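Local atomic coordinates of glycerol trinitrate reductase (Agrobacterium tumefaciens, PDB entry 5EPD), a protein that probably reduces nitrate esters such as glycerol trinitrate with NADH or NADPH, as an FMN-dependent Old Yellow Enzyme, modelled here without its flavin. Residues Asp101-Val106 and Ile117-Trp122; Lys180-Ser185 and Ala234-Glu239; Gln205-Gly210 and Arg227-Val232. One frame throughout, in Å; residues are numbered along the deposited sequence.

In the fold
All three contacts pack elements on the outside of a closed eight-stranded parallel barrel, the TIM barrel of the Old Yellow Enzyme family. Interaction 1 seats helix 97-112 on strand 117-122; interaction 2 joins helix 171-187 to helix 227-240; interaction 3 sets the start of helix 227-240 against the short helix 202-207. Interactions 1 and 2 have centres 13 Å apart and touch directly, L121 CD2 lying 3.6 Å from A181 CB. Interactions 2 and 3 share helix 227-240, with centres 18 Å apart. Interactions 1 and 3 do not touch, their nearest atoms being about 6 Å apart. The model is FMN-free, and all three contacts are scaffold packing.

Interaction 1: Asp101-Val106 and Ile117-Trp122; sequences DGWKKV and IVLQLW
Helix segment D101-V106 lies over strand segment I117-W122, with the CA atoms of W103 and L119 9.6 Å apart. Two apolar pairs bridge the gap. W103 brings the face of its indole to the strand, and L119 meets it with one methyl: CD1 sits 15° off the normal of the five-membered ring and 4.3 Å from its centroid, a CH-pi contact. L119 CD1 lies off the centre of that ring, on the CE2/NE1 side, 4.2 Å from W103 CE2. With L119 CG anti to the backbone N (chi1 -179°), the leucine reaches out from the strand and meets the indole at about a right angle. Further along, V106 CG1 meets I117 CD1 at 4.3 Å, the isoleucine chain being extended through both torsions. The indole NE1 is engaged elsewhere, in a hydrogen bond to the carbonyl of G93, and F190 packs edge-to-face with the same ring. In the beta-alpha-beta unit 73-80, 97-112, 117-122 of the TIM barrel, this is where the helix rests on the second strand. All four touching residues are buried, so the contact depends on dispersion and exclusion of water, with the bond to G93 helping to fix the indole's rotation.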
ATOM      1  N   ASP A 101       8.299  -3.276  17.603  1.00 38.79           N
ATOM      2  CA  ASP A 101       9.596  -2.789  18.075  1.00 38.16           C
ATOM      3  C   ASP A 101      10.619  -2.689  16.947  1.00 38.48           C
ATOM      4  O   ASP A 101      11.388  -1.720  16.909  1.00 39.98           O
ATOM      5  CB  ASP A 101      10.108  -3.618  19.257  1.00 37.18           C
ATOM      6  CG  ASP A 101       9.191  -3.514  20.469  1.00 37.64           C
ATOM      7  OD1 ASP A 101       8.247  -2.681  20.473  1.00 37.05           O
ATOM      8  OD2 ASP A 101       9.400  -4.291  21.413  1.00 41.52           O
ATOM      9  N   GLY A 102      10.607  -3.648  16.021  1.00 37.36           N
ATOM     10  CA  GLY A 102      11.359  -3.503  14.770  1.00 39.96           C
ATOM     11  C   GLY A 102      10.996  -2.235  13.967  1.00 41.77           C
ATOM     12  O   GLY A 102      11.881  -1.538  13.425  1.00 38.92           O
ATOM     13  N   TRP A 103       9.699  -1.933  13.892  1.00 40.59           N
ATOM     14  CA  TRP A 103       9.223  -0.767  13.149  1.00 41.65           C
ATOM     15  C   TRP A 103       9.595   0.557  13.800  1.00 44.97           C
ATOM     16  O   TRP A 103       9.672   1.588  13.103  1.00 45.71           O
ATOM     17  CB  TRP A 103       7.697  -0.796  12.979  1.00 40.34           C
ATOM     18  CG  TRP A 103       7.225  -1.724  11.925  1.00 38.67           C
ATOM     19  CD1 TRP A 103       6.481  -2.856  12.097  1.00 37.93           C
ATOM     20  CD2 TRP A 103       7.453  -1.598  10.517  1.00 37.05           C
ATOM     21  NE1 TRP A 103       6.231  -3.445  10.878  1.00 37.46           N
ATOM     22  CE2 TRP A 103       6.820  -2.698   9.892  1.00 36.23           C
ATOM     23  CE3 TRP A 103       8.127  -0.661   9.721  1.00 34.84           C
ATOM     24  CZ2 TRP A 103       6.845  -2.892   8.509  1.00 34.50           C
ATOM     25  CZ3 TRP A 103       8.154  -0.858   8.342  1.00 34.61           C
ATOM     26  CH2 TRP A 103       7.512  -1.971   7.755  1.00 33.95           C
ATOM     27  N   LYS A 104       9.776   0.548  15.124  1.00 45.44           N
ATOM     28  CA  LYS A 104      10.110   1.788  15.850  1.00 46.45           C
ATOM     29  C   LYS A 104      11.447   2.330  15.398  1.00 44.49           C
ATOM     30  O   LYS A 104      11.608   3.533  15.222  1.00 44.11           O
ATOM     31  CB  LYS A 104      10.135   1.576  17.357  1.00 46.98           C
ATOM     32  CG  LYS A 104       8.775   1.610  18.017  1.00 47.33           C
ATOM     33  CD  LYS A 104       8.914   1.151  19.455  1.00 49.52           C
ATOM     34  CE  LYS A 104       7.650   1.376  20.253  1.00 51.94           C
ATOM     35  NZ  LYS A 104       7.673   0.531  21.477  1.00 55.26           N
ATOM     36  N   LYS A 105      12.397   1.430  15.201  1.00 42.03           N
ATOM     37  CA  LYS A 105      13.692   1.817  14.706  1.00 43.51           C
ATOM     38  C   LYS A 105      13.595   2.463  13.314  1.00 43.74           C
ATOM     39  O   LYS A 105      14.337   3.399  13.000  1.00 48.44           O
ATOM     40  CB  LYS A 105      14.588   0.600  14.645  1.00 45.11           C
ATOM     41  CG  LYS A 105      14.814  -0.091  15.978  1.00 49.09           C
ATOM     42  CD  LYS A 105      16.113  -0.885  15.893  1.00 55.60           C
ATOM     43  CE  LYS A 105      16.474  -1.579  17.191  1.00 58.84           C
ATOM     44  NZ  LYS A 105      15.777  -2.888  17.260  1.00 60.51           N
ATOM     45  N   VAL A 106      12.685   1.959  12.482  1.00 41.75           N
ATOM     46  CA  VAL A 106      12.505   2.459  11.109  1.00 38.33           C
ATOM     47  C   VAL A 106      11.823   3.822  11.119  1.00 36.53           C
ATOM     48  O   VAL A 106      12.286   4.735  10.453  1.00 38.37           O
ATOM     49  CB  VAL A 106      11.687   1.466  10.251  1.00 37.79           C
ATOM     50  CG1 VAL A 106      11.470   1.999   8.836  1.00 37.32           C
ATOM     51  CG2 VAL A 106      12.384   0.109  10.220  1.00 37.66           C
ATOM     52  N   ILE A 117       6.376   8.960   7.304  1.00 33.68           N
ATOM     53  CA  ILE A 117       6.162   7.562   6.942  1.00 33.64           C
ATOM     54  C   ILE A 117       4.850   7.045   7.504  1.00 33.06           C
ATOM     55  O   ILE A 117       4.548   7.166   8.702  1.00 33.20           O
ATOM     56  CB  ILE A 117       7.349   6.640   7.334  1.00 33.29           C
ATOM     57  CG1 ILE A 117       7.187   5.269   6.664  1.00 32.32           C
ATOM     58  CG2 ILE A 117       7.499   6.532   8.854  1.00 33.95           C
ATOM     59  CD1 ILE A 117       8.359   4.348   6.937  1.00 32.87           C
ATOM     60  N   VAL A 118       4.090   6.474   6.585  1.00 32.08           N
ATOM     61  CA  VAL A 118       2.810   5.884   6.831  1.00 31.18           C
ATOM     62  C   VAL A 118       2.950   4.374   6.558  1.00 31.30           C
ATOM     63  O   VAL A 118       3.647   3.966   5.615  1.00 29.73           O
ATOM     64  CB  VAL A 118       1.813   6.590   5.900  1.00 32.46           C
ATOM     65  CG1 VAL A 118       0.609   5.728   5.582  1.00 33.85           C
ATOM     66  CG2 VAL A 118       1.394   7.900   6.544  1.00 32.42           C
ATOM     67  N   LEU A 119       2.322   3.548   7.394  1.00 32.61           N
ATOM     68  CA  LEU A 119       2.311   2.082   7.189  1.00 34.61           C
ATOM     69  C   LEU A 119       1.092   1.612   6.361  1.00 31.20           C
ATOM     70  O   LEU A 119      -0.068   1.918   6.672  1.00 30.54           O
ATOM     71  CB  LEU A 119       2.397   1.354   8.540  1.00 36.23           C
ATOM     72  CG  LEU A 119       2.428  -0.178   8.550  1.00 38.26           C
ATOM     73  CD1 LEU A 119       3.123  -0.749   9.776  1.00 39.14           C
ATOM     74  CD2 LEU A 119       1.024  -0.743   8.514  1.00 41.47           C
ATOM     75  N   GLN A 120       1.356   0.851   5.303  1.00 30.45           N
ATOM     76  CA  GLN A 120       0.258   0.285   4.503  1.00 29.76           C
ATOM     77  C   GLN A 120      -0.202  -1.065   5.045  1.00 28.53           C
ATOM     78  O   GLN A 120       0.507  -2.063   4.940  1.00 26.57           O
ATOM     79  CB  GLN A 120       0.620   0.145   3.012  1.00 29.29           C
ATOM     80  CG  GLN A 120      -0.586  -0.185   2.134  1.00 28.20           C
ATOM     81  CD  GLN A 120      -0.232  -0.547   0.713  1.00 27.25           C
ATOM     82  OE1 GLN A 120       0.603  -1.404   0.486  1.00 31.72           O
ATOM     83  NE2 GLN A 120      -0.886   0.060  -0.239  1.00 25.44           N
ATOM     84  N   LEU A 121      -1.407  -1.064   5.607  1.00 28.35           N
ATOM     85  CA  LEU A 121      -2.042  -2.254   6.181  1.00 30.11           C
ATOM     86  C   LEU A 121      -2.600  -3.248   5.155  1.00 30.98           C
ATOM     87  O   LEU A 121      -3.465  -2.897   4.319  1.00 32.23           O
ATOM     88  CB  LEU A 121      -3.211  -1.842   7.070  1.00 31.14           C
ATOM     89  CG  LEU A 121      -2.839  -0.927   8.224  1.00 32.58           C
ATOM     90  CD1 LEU A 121      -4.122  -0.350   8.809  1.00 34.82           C
ATOM     91  CD2 LEU A 121      -2.014  -1.676   9.263  1.00 33.91           C
ATOM     92  N   TRP A 122      -2.176  -4.504   5.300  1.00 29.43           N
ATOM     93  CA  TRP A 122      -2.400  -5.526   4.305  1.00 28.99           C
ATOM     94  C   TRP A 122      -3.204  -6.729   4.803  1.00 28.56           C
ATOM     95  O   TRP A 122      -2.984  -7.231   5.913  1.00 28.38           O
ATOM     96  CB  TRP A 122      -1.025  -6.036   3.905  1.00 29.98           C
ATOM     97  CG  TRP A 122      -0.850  -6.480   2.514  1.00 29.96           C
ATOM     98  CD1 TRP A 122      -1.735  -6.364   1.452  1.00 30.68           C
ATOM     99  CD2 TRP A 122       0.336  -7.076   1.989  1.00 28.31           C
ATOM    100  NE1 TRP A 122      -1.147  -6.857   0.300  1.00 29.89           N
ATOM    101  CE2 TRP A 122       0.125  -7.288   0.604  1.00 29.44           C
ATOM    102  CE3 TRP A 122       1.573  -7.402   2.546  1.00 27.16           C
ATOM    103  CZ2 TRP A 122       1.106  -7.844  -0.218  1.00 29.83           C
ATOM    104  CZ3 TRP A 122       2.543  -7.952   1.737  1.00 28.06           C
ATOM    105  CH2 TRP A 122       2.310  -8.168   0.368  1.00 28.78           C
TER

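Interaction 2: Lys180-Ser185 and Ala234-Glu239; sequences KAAANS and AAVAQE
This is a close helix-helix contact on the outside of the barrel, in which alanines of K180-S185, on helix 171-187, meet a valine and a glutamate of A234-E239, on helix 227-240. The CA atoms of A182 and V236 come within 6.1 Å, an approach made possible by the bare methyl of A182. That methyl, CB, points at the other helix and meets V236 CG1 at 3.7 Å. Having CG1 anti to the backbone N (chi1 168°) puts this branch of the valine against the alanine. In the TIM barrel these helices follow neighbouring strands, 117-122 and 193-196, and pack side by side around the sheet; V236 also touches V193 of the strand beneath. Nearer the surface, E239 lays its side chain along A183. Its chain bends at chi2 (61°), which brings OE2 to 3.4 Å from A183 CB, with CG of the glutamate also close to that methyl. The other carboxylate oxygen, OE1, forms a salt bridge with R179 of helix 171-187, so a charge pair also links the two helices. S185 OG gives its proton to A181 O of its own helix at 2.9 Å, so this buried hydroxyl has a partner while its side chain packs on L119, L121 and V193.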
ATOM      1  N   LYS A 180      -6.854  -3.131  15.125  1.00 41.37           N
ATOM      2  CA  LYS A 180      -5.753  -3.345  16.038  1.00 44.05           C
ATOM      3  C   LYS A 180      -4.437  -3.036  15.307  1.00 44.70           C
ATOM      4  O   LYS A 180      -3.531  -2.403  15.876  1.00 46.10           O
ATOM      5  CB  LYS A 180      -5.821  -4.794  16.540  1.00 49.23           C
ATOM      6  CG  LYS A 180      -4.926  -5.171  17.699  1.00 54.07           C
ATOM      7  CD  LYS A 180      -4.708  -6.690  17.687  1.00 59.70           C
ATOM      8  CE  LYS A 180      -3.607  -7.124  16.700  1.00 58.61           C
ATOM      9  NZ  LYS A 180      -3.901  -8.393  15.967  1.00 53.99           N
ATOM     10  N   ALA A 181      -4.332  -3.433  14.039  1.00 41.38           N
ATOM     11  CA  ALA A 181      -3.097  -3.169  13.287  1.00 42.60           C
ATOM     12  C   ALA A 181      -2.825  -1.663  13.123  1.00 39.71           C
ATOM     13  O   ALA A 181      -1.676  -1.243  13.138  1.00 39.13           O
ATOM     14  CB  ALA A 181      -3.083  -3.888  11.938  1.00 41.74           C
ATOM     15  N   ALA A 182      -3.870  -0.858  12.989  1.00 39.46           N
ATOM     16  CA  ALA A 182      -3.704   0.594  12.952  1.00 39.38           C
ATOM     17  C   ALA A 182      -3.150   1.137  14.268  1.00 41.72           C
ATOM     18  O   ALA A 182      -2.247   1.965  14.249  1.00 43.39           O
ATOM     19  CB  ALA A 182      -5.015   1.280  12.620  1.00 40.75           C
ATOM     20  N   ALA A 183      -3.665   0.677  15.408  1.00 42.36           N
ATOM     21  CA  ALA A 183      -3.168   1.170  16.709  1.00 41.17           C
ATOM     22  C   ALA A 183      -1.748   0.716  17.006  1.00 39.66           C
ATOM     23  O   ALA A 183      -1.027   1.399  17.724  1.00 38.53           O
ATOM     24  CB  ALA A 183      -4.099   0.755  17.838  1.00 41.74           C
ATOM     25  N   ASN A 184      -1.368  -0.451  16.477  1.00 40.86           N
ATOM     26  CA  ASN A 184       0.023  -0.928  16.519  1.00 40.88           C
ATOM     27  C   ASN A 184       0.964  -0.055  15.657  1.00 41.00           C
ATOM     28  O   ASN A 184       2.158   0.078  15.962  1.00 41.84           O
ATOM     29  CB  ASN A 184       0.125  -2.390  16.042  1.00 40.38           C
ATOM     30  CG  ASN A 184      -0.543  -3.380  16.989  1.00 41.80           C
ATOM     31  OD1 ASN A 184      -0.868  -3.048  18.127  1.00 43.62           O
ATOM     32  ND2 ASN A 184      -0.745  -4.606  16.520  1.00 39.95           N
ATOM     33  N   SER A 185       0.425   0.510  14.577  1.00 37.52           N
ATOM     34  CA  SER A 185       1.198   1.364  13.696  1.00 38.16           C
ATOM     35  C   SER A 185       1.496   2.679  14.383  1.00 38.44           C
ATOM     36  O   SER A 185       2.587   3.215  14.213  1.00 34.90           O
ATOM     37  CB  SER A 185       0.464   1.611  12.376  1.00 38.12           C
ATOM     38  OG  SER A 185       0.236   0.392  11.688  1.00 38.86           O
ATOM     39  N   ALA A 234     -13.557   2.668   8.164  1.00 32.94           N
ATOM     40  CA  ALA A 234     -14.304   3.345   9.235  1.00 35.52           C
ATOM     41  C   ALA A 234     -13.755   3.003  10.637  1.00 37.62           C
ATOM     42  O   ALA A 234     -13.632   3.886  11.508  1.00 36.82           O
ATOM     43  CB  ALA A 234     -15.796   2.995   9.136  1.00 36.81           C
ATOM     44  N   ALA A 235     -13.432   1.716  10.839  1.00 38.44           N
ATOM     45  CA  ALA A 235     -12.876   1.233  12.100  1.00 37.57           C
ATOM     46  C   ALA A 235     -11.462   1.751  12.335  1.00 39.70           C
ATOM     47  O   ALA A 235     -11.113   2.092  13.458  1.00 43.15           O
ATOM     48  CB  ALA A 235     -12.891  -0.279  12.132  1.00 36.99           C
ATOM     49  N   VAL A 236     -10.650   1.788  11.282  1.00 40.21           N
ATOM     50  CA  VAL A 236      -9.301   2.321  11.370  1.00 42.47           C
ATOM     51  C   VAL A 236      -9.362   3.819  11.658  1.00 44.16           C
ATOM     52  O   VAL A 236      -8.649   4.312  12.518  1.00 42.50           O
ATOM     53  CB  VAL A 236      -8.497   2.057  10.071  1.00 43.55           C
ATOM     54  CG1 VAL A 236      -7.198   2.860  10.050  1.00 44.68           C
ATOM     55  CG2 VAL A 236      -8.196   0.575   9.918  1.00 43.19           C
ATOM     56  N   ALA A 237     -10.220   4.535  10.934  1.00 47.29           N
ATOM     57  CA  ALA A 237     -10.382   5.970  11.140  1.00 50.63           C
ATOM     58  C   ALA A 237     -10.820   6.301  12.569  1.00 53.10           C
ATOM     59  O   ALA A 237     -10.362   7.289  13.136  1.00 51.19           O
ATOM     60  CB  ALA A 237     -11.370   6.547  10.134  1.00 50.62           C
ATOM     61  N   GLN A 238     -11.695   5.480  13.151  1.00 57.64           N
ATOM     62  CA  GLN A 238     -12.166   5.730  14.526  1.00 59.50           C
ATOM     63  C   GLN A 238     -11.074   5.468  15.547  1.00 57.94           C
ATOM     64  O   GLN A 238     -10.855   6.278  16.447  1.00 61.77           O
ATOM     65  CB  GLN A 238     -13.406   4.901  14.872  1.00 62.15           C
ATOM     66  CG  GLN A 238     -14.684   5.718  14.974  1.00 65.54           C
ATOM     67  CD  GLN A 238     -15.765   4.956  15.697  1.00 71.42           C
ATOM     68  OE1 GLN A 238     -16.825   4.673  15.135  1.00 75.06           O
ATOM     69  NE2 GLN A 238     -15.488   4.580  16.940  1.00 70.29           N
ATOM     70  N   GLU A 239     -10.394   4.340  15.397  1.00 50.97           N
ATOM     71  CA  GLU A 239      -9.310   3.979  16.279  1.00 50.15           C
ATOM     72  C   GLU A 239      -8.265   5.080  16.415  1.00 51.74           C
ATOM     73  O   GLU A 239      -7.834   5.369  17.532  1.00 56.54           O
ATOM     74  CB  GLU A 239      -8.621   2.709  15.768  1.00 49.97           C
ATOM     75  CG  GLU A 239      -7.464   2.203  16.641  1.00 49.78           C
ATOM     76  CD  GLU A 239      -7.898   1.833  18.047  1.00 47.10           C
ATOM     77  OE1 GLU A 239      -9.057   1.402  18.200  1.00 43.71           O
ATOM     78  OE2 GLU A 239      -7.081   1.970  18.989  1.00 47.07           O
TER

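Interaction 3: Gln205-Gly210 and Arg227-Val232; sequences QFAKDG and RLMLEV
F206 offers one face of its phenyl ring to L228, whose CD2 methyl lies over it. The methyl carbon is 3.7 Å from the ring centroid and 21° off the normal, a CH-pi contact displaced toward the rim: L228 CD2 comes equally near F206 CE1 and CD1, at 3.5 Å, and stays farther from CG and CZ. L228 has CG anti to the backbone N (chi1 -172°); with chi2 at 62° for CD1, the other branch, CD2, runs on anti to CA and over the ring. A thinner pair lies next to it. M229 extends its chain and bends only at the last torsion, which turns the terminal CE toward A207 CB, at 4.0 Å. The backbones approach to 7.0 Å between the CA atoms of F206 and L228. All four residues are buried, and the pairing is wholly apolar. A207 is the last residue of its helix. Around the pair, L171 and P142 touch F206, while V175 of helix 171-187 and L203 of helix 202-207 touch L228. On the M229 side, I270 of helix 263-276 packs against the methionine, so the beginning of helix 227-240 is wedged between the flanking helices 171-187 and 263-276, with the short helix 202-207 against it.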
ATOM      1  N   GLN A 205     -11.080  -7.871  -3.535  1.00 26.41           N
ATOM      2  CA  GLN A 205     -11.734  -9.112  -3.916  1.00 28.67           C
ATOM      3  C   GLN A 205     -13.219  -8.987  -3.602  1.00 29.93           C
ATOM      4  O   GLN A 205     -14.044  -9.488  -4.341  1.00 30.94           O
ATOM      5  CB  GLN A 205     -11.157 -10.309  -3.165  1.00 28.90           C
ATOM      6  CG  GLN A 205      -9.850 -10.834  -3.713  1.00 29.82           C
ATOM      7  CD  GLN A 205      -9.021 -11.495  -2.630  1.00 29.94           C
ATOM      8  OE1 GLN A 205      -9.531 -12.301  -1.834  1.00 30.02           O
ATOM      9  NE2 GLN A 205      -7.737 -11.161  -2.589  1.00 30.44           N
ATOM     10  N   PHE A 206     -13.527  -8.328  -2.484  1.00 29.42           N
ATOM     11  CA  PHE A 206     -14.905  -8.087  -2.063  1.00 30.61           C
ATOM     12  C   PHE A 206     -15.575  -7.034  -2.940  1.00 29.60           C
ATOM     13  O   PHE A 206     -16.736  -7.200  -3.309  1.00 28.98           O
ATOM     14  CB  PHE A 206     -14.963  -7.635  -0.580  1.00 31.33           C
ATOM     15  CG  PHE A 206     -15.093  -8.768   0.412  1.00 32.99           C
ATOM     16  CD1 PHE A 206     -13.972  -9.454   0.861  1.00 32.89           C
ATOM     17  CD2 PHE A 206     -16.347  -9.148   0.902  1.00 34.12           C
ATOM     18  CE1 PHE A 206     -14.087 -10.486   1.782  1.00 33.43           C
ATOM     19  CE2 PHE A 206     -16.465 -10.189   1.818  1.00 33.53           C
ATOM     20  CZ  PHE A 206     -15.333 -10.853   2.270  1.00 33.42           C
ATOM     21  N   ALA A 207     -14.846  -5.956  -3.230  1.00 27.97           N
ATOM     22  CA  ALA A 207     -15.339  -4.850  -4.019  1.00 28.81           C
ATOM     23  C   ALA A 207     -15.705  -5.182  -5.485  1.00 29.41           C
ATOM     24  O   ALA A 207     -16.675  -4.642  -6.033  1.00 27.02           O
ATOM     25  CB  ALA A 207     -14.316  -3.719  -3.988  1.00 28.77           C
ATOM     26  N   LYS A 208     -14.915  -6.053  -6.119  1.00 32.03           N
ATOM     27  CA  LYS A 208     -15.097  -6.399  -7.541  1.00 30.21           C
ATOM     28  C   LYS A 208     -15.850  -7.731  -7.769  1.00 28.60           C
ATOM     29  O   LYS A 208     -15.509  -8.762  -7.197  1.00 25.94           O
ATOM     30  CB  LYS A 208     -13.725  -6.387  -8.251  1.00 29.99           C
ATOM     31  CG  LYS A 208     -13.150  -4.978  -8.337  1.00 30.72           C
ATOM     32  CD  LYS A 208     -11.805  -4.907  -9.048  1.00 31.45           C
ATOM     33  CE  LYS A 208     -11.379  -3.454  -9.224  1.00 31.48           C
ATOM     34  NZ  LYS A 208      -9.999  -3.313  -9.770  1.00 31.34           N
ATOM     35  N   ASP A 209     -16.862  -7.696  -8.637  1.00 30.53           N
ATOM     36  CA  ASP A 209     -17.731  -8.860  -8.892  1.00 31.46           C
ATOM     37  C   ASP A 209     -17.068 -10.024  -9.611  1.00 32.61           C
ATOM     38  O   ASP A 209     -17.595 -11.152  -9.610  1.00 36.98           O
ATOM     39  CB  ASP A 209     -19.012  -8.458  -9.634  1.00 33.76           C
ATOM     40  CG  ASP A 209     -18.769  -7.737 -10.971  1.00 36.46           C
ATOM     41  OD1 ASP A 209     -17.628  -7.561 -11.458  1.00 35.36           O
ATOM     42  OD2 ASP A 209     -19.786  -7.310 -11.550  1.00 38.08           O
ATOM     43  N   GLY A 210     -15.905  -9.775 -10.206  1.00 33.04           N
ATOM     44  CA  GLY A 210     -15.101 -10.848 -10.783  1.00 32.34           C
ATOM     45  C   GLY A 210     -14.666 -11.864  -9.752  1.00 31.09           C
ATOM     46  O   GLY A 210     -14.416 -13.008 -10.094  1.00 32.83           O
ATOM     47  N   ARG A 227     -18.910  -3.116   1.245  1.00 34.80           N
ATOM     48  CA  ARG A 227     -19.115  -3.045   2.710  1.00 34.63           C
ATOM     49  C   ARG A 227     -17.889  -3.354   3.536  1.00 31.93           C
ATOM     50  O   ARG A 227     -17.654  -2.702   4.539  1.00 31.30           O
ATOM     51  CB  ARG A 227     -20.249  -3.970   3.179  1.00 35.05           C
ATOM     52  CG  ARG A 227     -20.632  -3.787   4.657  1.00 35.27           C
ATOM     53  CD  ARG A 227     -21.820  -4.655   5.055  1.00 35.01           C
ATOM     54  NE  ARG A 227     -22.839  -4.755   3.990  1.00 37.74           N
ATOM     55  CZ  ARG A 227     -23.741  -3.804   3.669  1.00 40.17           C
ATOM     56  NH1 ARG A 227     -23.768  -2.633   4.304  1.00 39.93           N
ATOM     57  NH2 ARG A 227     -24.633  -4.008   2.690  1.00 40.26           N
ATOM     58  N   LEU A 228     -17.122  -4.362   3.164  1.00 31.06           N
ATOM     59  CA  LEU A 228     -15.954  -4.681   3.989  1.00 29.72           C
ATOM     60  C   LEU A 228     -14.944  -3.541   3.920  1.00 30.75           C
ATOM     61  O   LEU A 228     -14.486  -3.067   4.962  1.00 35.09           O
ATOM     62  CB  LEU A 228     -15.315  -6.000   3.587  1.00 28.13           C
ATOM     63  CG  LEU A 228     -14.202  -6.520   4.496  1.00 26.81           C
ATOM     64  CD1 LEU A 228     -14.733  -6.794   5.897  1.00 26.63           C
ATOM     65  CD2 LEU A 228     -13.574  -7.756   3.889  1.00 25.45           C
ATOM     66  N   MET A 229     -14.634  -3.063   2.711  1.00 31.27           N
ATOM     67  CA  MET A 229     -13.640  -1.982   2.545  1.00 31.44           C
ATOM     68  C   MET A 229     -13.992  -0.775   3.412  1.00 32.23           C
ATOM     69  O   MET A 229     -13.135  -0.230   4.115  1.00 32.54           O
ATOM     70  CB  MET A 229     -13.514  -1.547   1.061  1.00 31.91           C
ATOM     71  CG  MET A 229     -12.401  -0.515   0.779  1.00 31.34           C
ATOM     72  SD  MET A 229     -12.281  -0.043  -0.967  1.00 30.74           S
ATOM     73  CE  MET A 229     -11.750  -1.591  -1.717  1.00 33.24           C
ATOM     74  N   LEU A 230     -15.261  -0.369   3.350  1.00 31.90           N
ATOM     75  CA  LEU A 230     -15.744   0.787   4.079  1.00 31.78           C
ATOM     76  C   LEU A 230     -15.775   0.530   5.588  1.00 31.04           C
ATOM     77  O   LEU A 230     -15.415   1.417   6.369  1.00 30.54           O
ATOM     78  CB  LEU A 230     -17.135   1.187   3.563  1.00 33.12           C
ATOM     79  CG  LEU A 230     -17.225   1.656   2.102  1.00 32.89           C
ATOM     80  CD1 LEU A 230     -18.689   1.900   1.760  1.00 33.09           C
ATOM     81  CD2 LEU A 230     -16.392   2.912   1.850  1.00 32.60           C
ATOM     82  N   GLU A 231     -16.186  -0.667   5.994  1.00 30.09           N
ATOM     83  CA  GLU A 231     -16.156  -1.036   7.410  1.00 31.81           C
ATOM     84  C   GLU A 231     -14.753  -1.004   7.945  1.00 31.95           C
ATOM     85  O   GLU A 231     -14.524  -0.554   9.072  1.00 33.15           O
ATOM     86  CB  GLU A 231     -16.759  -2.422   7.645  1.00 33.56           C
ATOM     87  CG  GLU A 231     -18.282  -2.367   7.705  1.00 37.27           C
ATOM     88  CD  GLU A 231     -18.928  -3.728   7.791  1.00 39.95           C
ATOM     89  OE1 GLU A 231     -18.182  -4.726   7.845  1.00 37.71           O
ATOM     90  OE2 GLU A 231     -20.178  -3.782   7.793  1.00 44.22           O
ATOM     91  N   VAL A 232     -13.805  -1.492   7.145  1.00 32.76           N
ATOM     92  CA  VAL A 232     -12.407  -1.539   7.580  1.00 31.77           C
ATOM     93  C   VAL A 232     -11.853  -0.105   7.736  1.00 30.70           C
ATOM     94  O   VAL A 232     -11.313   0.245   8.778  1.00 31.70           O
ATOM     95  CB  VAL A 232     -11.534  -2.423   6.647  1.00 32.44           C
ATOM     96  CG1 VAL A 232     -10.049  -2.155   6.870  1.00 33.10           C
ATOM     97  CG2 VAL A 232     -11.826  -3.902   6.868  1.00 32.57           C
TER